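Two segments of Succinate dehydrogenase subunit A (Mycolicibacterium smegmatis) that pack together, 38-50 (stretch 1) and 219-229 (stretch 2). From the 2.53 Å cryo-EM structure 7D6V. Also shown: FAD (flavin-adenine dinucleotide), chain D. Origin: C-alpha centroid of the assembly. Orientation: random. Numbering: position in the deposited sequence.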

# COMPACT_ATOMS: atom_id res chain seq x y z
N THR A 38 11.18 -6.49 -14.08
CA THR A 38 10.72 -6.62 -12.71
C THR A 38 10.15 -8.01 -12.51
O THR A 38 9.41 -8.52 -13.36
N LYS A 39 10.48 -8.63 -11.38
CA LYS A 39 9.97 -9.97 -11.09
C LYS A 39 8.52 -9.93 -10.64
O LYS A 39 7.78 -10.90 -10.83
N SER A 40 8.09 -8.82 -10.05
CA SER A 40 6.73 -8.61 -9.58
C SER A 40 6.01 -7.63 -10.51
O SER A 40 6.51 -7.27 -11.58
N LEU A 41 4.81 -7.23 -10.12
CA LEU A 41 4.09 -6.21 -10.87
C LEU A 41 4.75 -4.85 -10.69
O LEU A 41 5.52 -4.62 -9.75
N PHE A 42 4.46 -3.94 -11.62
CA PHE A 42 5.06 -2.61 -11.60
C PHE A 42 4.60 -1.84 -10.37
O PHE A 42 3.40 -1.67 -10.13
N GLY A 43 5.57 -1.36 -9.58
CA GLY A 43 5.26 -0.60 -8.39
C GLY A 43 4.99 -1.42 -7.15
O GLY A 43 4.44 -0.89 -6.18
N LYS A 44 5.36 -2.70 -7.14
CA LYS A 44 5.08 -3.59 -6.02
C LYS A 44 6.35 -4.21 -5.45
O LYS A 44 6.32 -5.31 -4.91
N ALA A 45 7.47 -3.50 -5.55
CA ALA A 45 8.73 -3.99 -5.01
C ALA A 45 8.75 -3.85 -3.49
O ALA A 45 7.88 -3.23 -2.88
N HIS A 46 9.79 -4.42 -2.87
CA HIS A 46 9.90 -4.43 -1.42
C HIS A 46 10.01 -3.04 -0.82
O HIS A 46 9.80 -2.87 0.38
N THR A 47 10.32 -2.03 -1.64
CA THR A 47 10.41 -0.66 -1.15
C THR A 47 9.09 -0.18 -0.54
O THR A 47 9.10 0.66 0.36
N VAL A 48 7.96 -0.73 -0.99
CA VAL A 48 6.66 -0.30 -0.49
C VAL A 48 6.51 -0.57 1.00
O VAL A 48 5.68 0.07 1.66
N MET A 49 7.28 -1.51 1.55
CA MET A 49 7.10 -1.93 2.93
C MET A 49 7.77 -1.00 3.94
O MET A 49 7.46 -1.08 5.13
N ALA A 50 8.67 -0.12 3.49
CA ALA A 50 9.35 0.78 4.41
C ALA A 50 8.38 1.80 4.98
O ALA A 50 7.54 2.36 4.27
N SER A 219 12.11 -13.93 8.67
CA SER A 219 12.59 -12.77 7.94
C SER A 219 11.41 -11.86 7.64
O SER A 219 10.27 -12.31 7.55
N SER A 220 11.71 -10.57 7.47
CA SER A 220 10.71 -9.57 7.12
C SER A 220 10.66 -9.30 5.62
O SER A 220 9.97 -8.37 5.20
N ASN A 221 11.37 -10.08 4.82
CA ASN A 221 11.59 -9.76 3.42
C ASN A 221 10.53 -10.40 2.53
O ASN A 221 9.84 -11.35 2.91
N SER A 222 10.43 -9.87 1.31
CA SER A 222 9.38 -10.22 0.37
C SER A 222 9.65 -11.57 -0.29
O SER A 222 10.69 -12.19 -0.10
N TRP A 223 8.67 -12.02 -1.08
CA TRP A 223 8.82 -13.23 -1.87
C TRP A 223 10.00 -13.15 -2.84
O TRP A 223 10.61 -14.17 -3.17
N GLU A 224 10.33 -11.94 -3.28
CA GLU A 224 11.32 -11.75 -4.34
C GLU A 224 12.75 -11.65 -3.83
O GLU A 224 13.67 -11.56 -4.65
N TYR A 225 12.97 -11.67 -2.52
CA TYR A 225 14.31 -11.51 -1.96
C TYR A 225 15.01 -12.87 -1.87
O TYR A 225 15.31 -13.39 -0.79
N THR A 226 15.28 -13.44 -3.04
CA THR A 226 15.90 -14.75 -3.14
C THR A 226 17.39 -14.68 -3.42
O THR A 226 17.99 -15.68 -3.83
N GLY A 227 18.02 -13.52 -3.23
CA GLY A 227 19.43 -13.39 -3.48
C GLY A 227 19.80 -13.24 -4.94
O GLY A 227 20.99 -13.34 -5.27
N ASP A 228 18.83 -13.03 -5.82
CA ASP A 228 19.14 -12.74 -7.21
C ASP A 228 19.89 -11.42 -7.30
O ASP A 228 19.74 -10.54 -6.45
N GLY A 229 20.70 -11.29 -8.34
CA GLY A 229 21.54 -10.12 -8.45
C GLY A 229 22.89 -10.38 -7.83
O GLY A 229 23.91 -10.27 -8.52

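This is a mainly polar contact between two irregular segments, built around the FAD: a histidine covalently joined to the flavin and a lysine near the adenine anchor its two ends, with a glutamate between them. The segments lie far apart in sequence and bury 529 Å² between them, K39 and H46 contributing the most from stretch 1 and E224 the most from stretch 2.

H46 opens a short 3-10 segment and points its CA-to-CB bond toward stretch 2. With chi1 in t and chi2 at 88°, the imidazole has both nitrogens in use. NE2 is bonded covalently to FAD C8M at 1.7 Å, while ND1 donates to S222 OG at a very short 2.3 Å. Histidine suits this place because one small ring offers two nitrogens: one fixes the flavin and the other secures the opposite stretch. S222, itself directed toward stretch 1 in the m rotamer, brings its hydroxyl to the ring edge, and M49, chi1 m, sets its SD 3.6 Å from S222 OG. The carbonyl oxygen of S220 also lies at the edge of the imidazole, 3.5 Å from H46 CE1.

Y225 covers one face of the H46 ring. The two rings form an oblique aromatic pair, with centroids 4.5 Å apart and planes at 33°. The CA-to-CB bond of Y225 runs sideways, but its long side chain, chi1 -90°, brings the phenol nearer, so that OH lies 3.5 Å from H46 CB. The same hydroxyl donates a very short hydrogen bond to FAD O2A at 2.5 Å; tyrosine thus combines a flat surface for the imidazole with a donor for the phosphate.

E224 reaches toward stretch 1 with chi1 in p and chi2 in t, and its carboxylate serves several donors. OE1 accepts a weak hydrogen bond from H46 N at 3.0 Å, and OE2 accepts one from S40 OG at 3.2 Å, the serine being in the p rotamer. FAD O2B also donates to E224 OE2, at 2.8 Å, and K39 N gives a weak bond to FAD O2B at 3.3 Å, so the ribose hydroxyl bridges the two stretches. A45 leaves room beside the glutamate: its small CB is 3.9 Å from E224 OE1 and 3.3 Å from FAD O1A.

K39 also points toward stretch 2, and its chain is long enough to cross to D228. Its chi1, -141°, lies between wells, while chi2 and chi4 are t and chi3 is m. NZ forms a salt bridge with D228 OD2 at 2.7 Å and a weak hydrogen bond with E224 O at 3.4 Å. Nonpolar contact supports the aliphatic part, where K39 CD lies 3.7 Å from W223 CH2. D228, chi1 m, is well suited as an acceptor: besides balancing the lysine's charge, OD2 accepts a weak hydrogen bond from FAD N6A at 3.3 Å.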

# COMPACT_ATOMS: atom_id res chain seq x y z
CB THR A 38 9.65 -5.57 -12.38
OG1 THR A 38 10.19 -4.26 -12.56
CG2 THR A 38 9.20 -5.70 -10.94
CB LYS A 39 10.84 -10.64 -10.04
CG LYS A 39 11.09 -12.10 -10.27
CD LYS A 39 11.51 -12.79 -8.99
CE LYS A 39 12.99 -12.70 -8.78
NZ LYS A 39 13.40 -13.35 -7.51
CB SER A 40 6.74 -8.12 -8.13
OG SER A 40 7.55 -6.96 -7.99
CB LEU A 41 2.62 -6.14 -10.43
CG LEU A 41 1.70 -7.29 -10.85
CD1 LEU A 41 0.32 -7.12 -10.24
CD2 LEU A 41 1.60 -7.38 -12.35
CB PHE A 42 4.68 -1.86 -12.87
CG PHE A 42 5.49 -0.62 -13.11
CD1 PHE A 42 6.78 -0.51 -12.64
CD2 PHE A 42 4.95 0.45 -13.81
CE1 PHE A 42 7.52 0.63 -12.86
CE2 PHE A 42 5.68 1.59 -14.04
CZ PHE A 42 6.97 1.68 -13.56
CB LYS A 44 4.10 -4.68 -6.43
CG LYS A 44 2.80 -4.15 -7.01
CD LYS A 44 1.68 -5.16 -6.86
CE LYS A 44 0.37 -4.61 -7.37
NZ LYS A 44 0.11 -3.25 -6.83
CB ALA A 45 9.91 -3.25 -5.64
CB HIS A 46 11.10 -5.28 -1.01
CG HIS A 46 11.23 -5.49 0.47
ND1 HIS A 46 10.61 -6.53 1.13
CD2 HIS A 46 11.92 -4.80 1.41
CE1 HIS A 46 10.90 -6.47 2.42
NE2 HIS A 46 11.69 -5.43 2.62
CB THR A 47 10.85 0.27 -2.29
OG1 THR A 47 12.10 -0.20 -2.81
CG2 THR A 47 11.02 1.70 -1.81
CB VAL A 48 5.51 -0.99 -1.26
CG1 VAL A 48 5.58 -0.69 -2.73
CG2 VAL A 48 5.50 -2.49 -1.00
CB MET A 49 7.62 -3.35 3.12
CG MET A 49 6.96 -4.37 2.21
SD MET A 49 7.53 -6.05 2.52
CE MET A 49 6.68 -6.41 4.04
CB ALA A 50 10.51 1.47 3.71
CB SER A 219 13.29 -13.17 6.64
OG SER A 219 13.90 -12.06 6.02
CB SER A 220 10.98 -8.27 7.88
OG SER A 220 12.25 -7.75 7.54
CB ASN A 221 12.99 -10.19 3.00
CG ASN A 221 14.08 -9.40 3.70
OD1 ASN A 221 15.26 -9.68 3.55
ND2 ASN A 221 13.68 -8.40 4.48
CB SER A 222 9.24 -9.14 -0.70
OG SER A 222 9.18 -7.85 -0.13
CB TRP A 223 7.52 -13.52 -2.63
CG TRP A 223 7.69 -14.38 -3.84
CD1 TRP A 223 7.75 -15.74 -3.87
CD2 TRP A 223 7.83 -13.94 -5.20
NE1 TRP A 223 7.92 -16.17 -5.16
CE2 TRP A 223 7.97 -15.09 -5.99
CE3 TRP A 223 7.86 -12.68 -5.81
CZ2 TRP A 223 8.13 -15.02 -7.37
CZ3 TRP A 223 8.02 -12.62 -7.18
CH2 TRP A 223 8.15 -13.78 -7.95
CB GLU A 224 10.97 -10.48 -5.14
CG GLU A 224 11.12 -9.20 -4.35
CD GLU A 224 10.35 -8.04 -4.96
OE1 GLU A 224 10.44 -6.92 -4.43
OE2 GLU A 224 9.66 -8.26 -5.98
CB TYR A 225 14.24 -10.83 -0.60
CG TYR A 225 14.33 -9.33 -0.66
CD1 TYR A 225 13.93 -8.64 -1.80
CD2 TYR A 225 14.81 -8.60 0.41
CE1 TYR A 225 14.00 -7.27 -1.86
CE2 TYR A 225 14.89 -7.22 0.35
CZ TYR A 225 14.49 -6.57 -0.79
OH TYR A 225 14.57 -5.20 -0.85
CB THR A 226 15.21 -15.59 -4.21
OG1 THR A 226 15.38 -14.97 -5.49
CG2 THR A 226 13.73 -15.73 -3.91
CB ASP A 228 17.86 -12.68 -8.04
CG ASP A 228 17.12 -14.00 -8.08
OD1 ASP A 228 17.78 -15.05 -7.97
OD2 ASP A 228 15.89 -13.99 -8.22
PA FAD D . 13.59 -3.44 -3.98
O1A FAD D . 12.80 -2.27 -4.43
O2A FAD D . 13.29 -4.07 -2.67
O5B FAD D . 13.40 -4.58 -5.08
C5B FAD D . 14.34 -4.87 -6.09
C4B FAD D . 13.63 -5.13 -7.41
O4B FAD D . 14.36 -6.07 -8.19
C3B FAD D . 12.25 -5.72 -7.26
O3B FAD D . 11.40 -5.05 -8.17
C2B FAD D . 12.39 -7.15 -7.72
O2B FAD D . 11.20 -7.67 -8.29
C1B FAD D . 13.47 -7.02 -8.75
N9A FAD D . 14.16 -8.31 -8.97
C8A FAD D . 14.79 -9.04 -8.05
N7A FAD D . 15.31 -10.15 -8.59
C5A FAD D . 15.00 -10.14 -9.90
C6A FAD D . 15.24 -11.01 -11.06
N6A FAD D . 15.93 -12.15 -10.94
N1A FAD D . 14.75 -10.62 -12.24
C2A FAD D . 14.07 -9.48 -12.39
N3A FAD D . 13.82 -8.65 -11.38
C4A FAD D . 14.25 -8.92 -10.14
N1 FAD D . 14.87 1.14 5.05
C2 FAD D . 14.79 2.37 5.60
O2 FAD D . 15.67 3.19 5.34
N3 FAD D . 13.79 2.75 6.40
C4 FAD D . 12.80 1.92 6.73
O4 FAD D . 11.89 2.30 7.47
C4X FAD D . 12.81 0.55 6.18
N5 FAD D . 11.85 -0.33 6.47
C5X FAD D . 11.88 -1.57 5.95
C6 FAD D . 10.87 -2.46 6.26
C7 FAD D . 10.91 -3.74 5.74
C7M FAD D . 9.82 -4.72 6.06
C8 FAD D . 12.02 -4.15 4.85
C8M FAD D . 12.05 -5.53 4.28
C9 FAD D . 13.02 -3.26 4.54
C9A FAD D . 12.99 -1.98 5.06
N10 FAD D . 14.01 -1.08 4.75
C10 FAD D . 13.94 0.20 5.30
C1' FAD D . 15.11 -1.45 3.86
C2' FAD D . 14.88 -0.83 2.49
O2' FAD D . 13.49 -0.83 2.18
C3' FAD D . 15.58 -1.60 1.38
O3' FAD D . 16.98 -1.51 1.58
C4' FAD D . 15.24 -1.02 0.02
O4' FAD D . 13.84 -1.10 -0.20
C5' FAD D . 15.95 -1.73 -1.11
O5' FAD D . 15.40 -1.24 -2.33
P FAD D . 15.90 -1.73 -3.76
O1P FAD D . 15.40 -0.74 -4.75
O2P FAD D . 17.36 -2.01 -3.71
O3P FAD D . 15.17 -3.14 -4.00